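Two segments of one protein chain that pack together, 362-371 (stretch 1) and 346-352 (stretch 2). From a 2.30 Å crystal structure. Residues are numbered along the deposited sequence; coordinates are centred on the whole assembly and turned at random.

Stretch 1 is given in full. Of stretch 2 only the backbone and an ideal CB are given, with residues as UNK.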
# COMPACT_ATOMS: atom_id res chain seq x y z
N ILE A 362 10.15 11.33 19.87
CA ILE A 362 9.63 10.61 21.02
C ILE A 362 8.94 9.31 20.59
O ILE A 362 9.24 8.24 21.12
CB ILE A 362 8.65 11.47 21.84
CG1 ILE A 362 9.41 12.54 22.63
CG2 ILE A 362 7.84 10.61 22.80
CD1 ILE A 362 8.52 13.51 23.36
N ILE A 363 8.04 9.41 19.62
CA ILE A 363 7.32 8.25 19.11
C ILE A 363 8.27 7.27 18.42
O ILE A 363 8.10 6.05 18.53
CB ILE A 363 6.17 8.65 18.16
CG1 ILE A 363 5.22 9.63 18.86
CG2 ILE A 363 5.40 7.43 17.71
CD1 ILE A 363 4.55 9.06 20.08
N SER A 364 9.26 7.80 17.71
CA SER A 364 10.30 6.95 17.12
C SER A 364 11.00 6.13 18.19
O SER A 364 11.16 4.92 18.05
CB SER A 364 11.33 7.79 16.36
OG SER A 364 10.76 8.43 15.23
N ALA A 365 11.42 6.81 19.26
CA ALA A 365 12.09 6.15 20.38
C ALA A 365 11.21 5.08 21.01
O ALA A 365 11.67 3.98 21.33
CB ALA A 365 12.52 7.17 21.42
N ILE A 366 9.93 5.39 21.19
CA ILE A 366 8.99 4.46 21.80
C ILE A 366 8.78 3.20 20.95
O ILE A 366 8.81 2.09 21.47
CB ILE A 366 7.63 5.14 22.11
CG1 ILE A 366 7.83 6.24 23.16
CG2 ILE A 366 6.61 4.13 22.59
CD1 ILE A 366 6.55 6.91 23.61
N TYR A 367 8.59 3.39 19.64
CA TYR A 367 8.49 2.27 18.71
C TYR A 367 9.68 1.33 18.85
O TYR A 367 9.51 0.12 19.01
CB TYR A 367 8.44 2.79 17.27
CG TYR A 367 7.08 3.23 16.79
CD1 TYR A 367 5.93 2.53 17.13
CD2 TYR A 367 6.95 4.34 15.97
CE1 TYR A 367 4.69 2.94 16.67
CE2 TYR A 367 5.72 4.75 15.51
CZ TYR A 367 4.59 4.05 15.86
OH TYR A 367 3.37 4.47 15.40
N ILE A 368 10.87 1.90 18.80
CA ILE A 368 12.10 1.13 18.86
C ILE A 368 12.28 0.45 20.21
O ILE A 368 12.59 -0.74 20.28
CB ILE A 368 13.33 2.01 18.57
CG1 ILE A 368 13.26 2.56 17.14
CG2 ILE A 368 14.62 1.23 18.77
CD1 ILE A 368 14.38 3.52 16.79
N ILE A 369 12.08 1.20 21.29
CA ILE A 369 12.28 0.67 22.63
C ILE A 369 11.24 -0.40 22.97
O ILE A 369 11.56 -1.38 23.64
CB ILE A 369 12.32 1.80 23.69
CG1 ILE A 369 13.57 2.66 23.47
CG2 ILE A 369 12.33 1.23 25.09
CD1 ILE A 369 13.67 3.84 24.41
N LEU A 370 10.01 -0.23 22.49
CA LEU A 370 8.98 -1.27 22.64
C LEU A 370 9.35 -2.53 21.86
O LEU A 370 9.02 -3.64 22.28
CB LEU A 370 7.62 -0.76 22.15
CG LEU A 370 6.81 0.14 23.08
CD1 LEU A 370 5.52 0.57 22.39
CD2 LEU A 370 6.50 -0.56 24.39
N SER A 371 10.02 -2.36 20.73
CA SER A 371 10.37 -3.48 19.86
C SER A 371 11.39 -4.43 20.49
O SER A 371 11.26 -5.64 20.38
CB SER A 371 10.91 -2.96 18.53
OG SER A 371 9.94 -2.19 17.85
N UNK A 346 -3.12 3.88 18.64
CA UNK A 346 -2.81 5.02 19.50
C UNK A 346 -1.49 5.71 19.16
O UNK A 346 -1.45 6.93 19.00
CB UNK A 346 -2.78 4.56 20.96
N UNK A 347 -0.42 4.93 19.04
CA UNK A 347 0.89 5.48 18.74
C UNK A 347 0.91 6.24 17.40
O UNK A 347 1.70 7.16 17.21
CB UNK A 347 1.93 4.35 18.72
N UNK A 348 0.03 5.84 16.49
CA UNK A 348 -0.11 6.51 15.21
C UNK A 348 -0.82 7.86 15.35
O UNK A 348 -0.27 8.90 15.01
CB UNK A 348 -0.87 5.61 14.23
N UNK A 349 -2.05 7.82 15.87
CA UNK A 349 -2.88 9.02 15.95
C UNK A 349 -2.33 10.08 16.91
O UNK A 349 -2.57 11.27 16.73
CB UNK A 349 -4.30 8.63 16.38
N UNK A 350 -1.59 9.64 17.93
CA UNK A 350 -0.96 10.57 18.86
C UNK A 350 0.02 11.48 18.12
O UNK A 350 0.05 12.69 18.35
CB UNK A 350 -0.24 9.81 19.98
N UNK A 351 0.81 10.88 17.23
CA UNK A 351 1.79 11.63 16.44
C UNK A 351 1.09 12.58 15.49
O UNK A 351 1.59 13.67 15.20
CB UNK A 351 2.70 10.68 15.66
N UNK A 352 -0.08 12.17 15.02
CA UNK A 352 -0.86 12.95 14.08
C UNK A 352 -1.61 14.09 14.78
O UNK A 352 -1.77 15.17 14.22
CB UNK A 352 -1.85 12.04 13.34

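The two helices run nearly antiparallel, at 168°, with axes 10.8 Å apart at closest approach. Stretch 2 meets Ile363, Ile366, Tyr367 and Leu370 of stretch 1.

At position 346 the CA-to-CB bond points sideways and nothing of stretch 1 lies within 5.5 Å of the ideal CB. Open space leaves the choice wide. The residue is Leu346, whose side chain leads away and makes no contact.

At position 347 CA-to-CB points toward stretch 1, with the ideal CB 3.6 Å from Tyr367 OH and 4.7 Å from Ile363 CG2. Ahead of it lies a hollow lined by Ile363, Ile366, the Tyr367 ring and Leu370. The lining is mainly hydrocarbon, so a branched or flexible apolar side chain of medium size, such as leucine, isoleucine or methionine, would suit; the phenol oxygen alone could also tolerate a polar partner. The deposited residue is Leu347, with chi1 m and chi2 t. Its CD1 lies 3.7 Å from Tyr367 CE1, approaching the ring obliquely, and 3.9 Å from Leu370 CD1, while its CD2 lies 4.1 Å from Ile366 CG2. The two methyls thus reach different parts of the hollow, and Leu347 has 107 Å² covered, the largest share of any residue here. Its backbone packs as well: Ile363 CG2 is 3.7 Å from Leu347 O.

At position 348 CA-to-CB points away, although the ideal CB is 4.5 Å from Tyr367 OH. Stretch 1 sets little limit on a side chain directed outward, and small, large or aromatic groups are all possible. It is Phe348, chi1 t, whose ring turns from the interface; its closest contact is through the backbone, Phe348 N to Tyr367 OH at 3.8 Å, without a hydrogen bond.

Position 349 is out of reach and unconstrained by stretch 1; it holds Ile349.

At position 350 CA-to-CB points toward stretch 1, the ideal CB 4.9 Å from Ile363 CD1. That gap invites a modest apolar group, with valine, isoleucine, leucine or alanine all plausible. Val350 places CG1 4.2 Å from Ile363 CD1, a light contact covering 16 Å² of Val350.

Position 351 lies where the backbones come close. CA-to-CB points toward stretch 1 and the ideal CB is 4.2 Å from Ile363 CG1, so a small residue would fit, as would a longer one able to bend aside. Gln351 takes the second course: its CB packs against Ile363, and its end leads away to a hydrogen bond elsewhere in the structure.

Position 352 is again out of reach, and Leu352 makes no contact.

Stretch 2 346-352: LLFIVQL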
# COMPACT_ATOMS: atom_id res chain seq x y z
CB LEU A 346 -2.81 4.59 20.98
CG LEU A 346 -4.15 4.10 21.53
CD1 LEU A 346 -4.03 3.72 23.00
CD2 LEU A 346 -5.24 5.15 21.32
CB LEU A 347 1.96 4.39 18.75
CG LEU A 347 2.32 3.85 20.13
CD1 LEU A 347 3.28 2.67 20.03
CD2 LEU A 347 2.93 4.95 20.99
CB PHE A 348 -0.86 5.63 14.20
CG PHE A 348 -1.19 6.33 12.92
CD1 PHE A 348 -0.24 6.48 11.92
CD2 PHE A 348 -2.46 6.85 12.71
CE1 PHE A 348 -0.54 7.13 10.74
CE2 PHE A 348 -2.78 7.50 11.52
CZ PHE A 348 -1.82 7.64 10.54
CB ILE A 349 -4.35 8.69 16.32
CG1 ILE A 349 -4.42 7.83 17.58
CG2 ILE A 349 -5.05 8.01 15.15
CD1 ILE A 349 -4.68 8.62 18.86
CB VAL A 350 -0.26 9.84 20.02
CG1 VAL A 350 0.78 10.73 20.67
CG2 VAL A 350 -1.28 9.36 21.05
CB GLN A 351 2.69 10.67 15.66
CG GLN A 351 3.88 11.34 14.97
CD GLN A 351 3.61 11.70 13.52
OE1 GLN A 351 3.05 10.90 12.76
NE2 GLN A 351 4.01 12.90 13.13
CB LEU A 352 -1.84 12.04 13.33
CG LEU A 352 -2.73 12.68 12.27
CD1 LEU A 352 -1.89 13.54 11.34
CD2 LEU A 352 -3.46 11.61 11.49
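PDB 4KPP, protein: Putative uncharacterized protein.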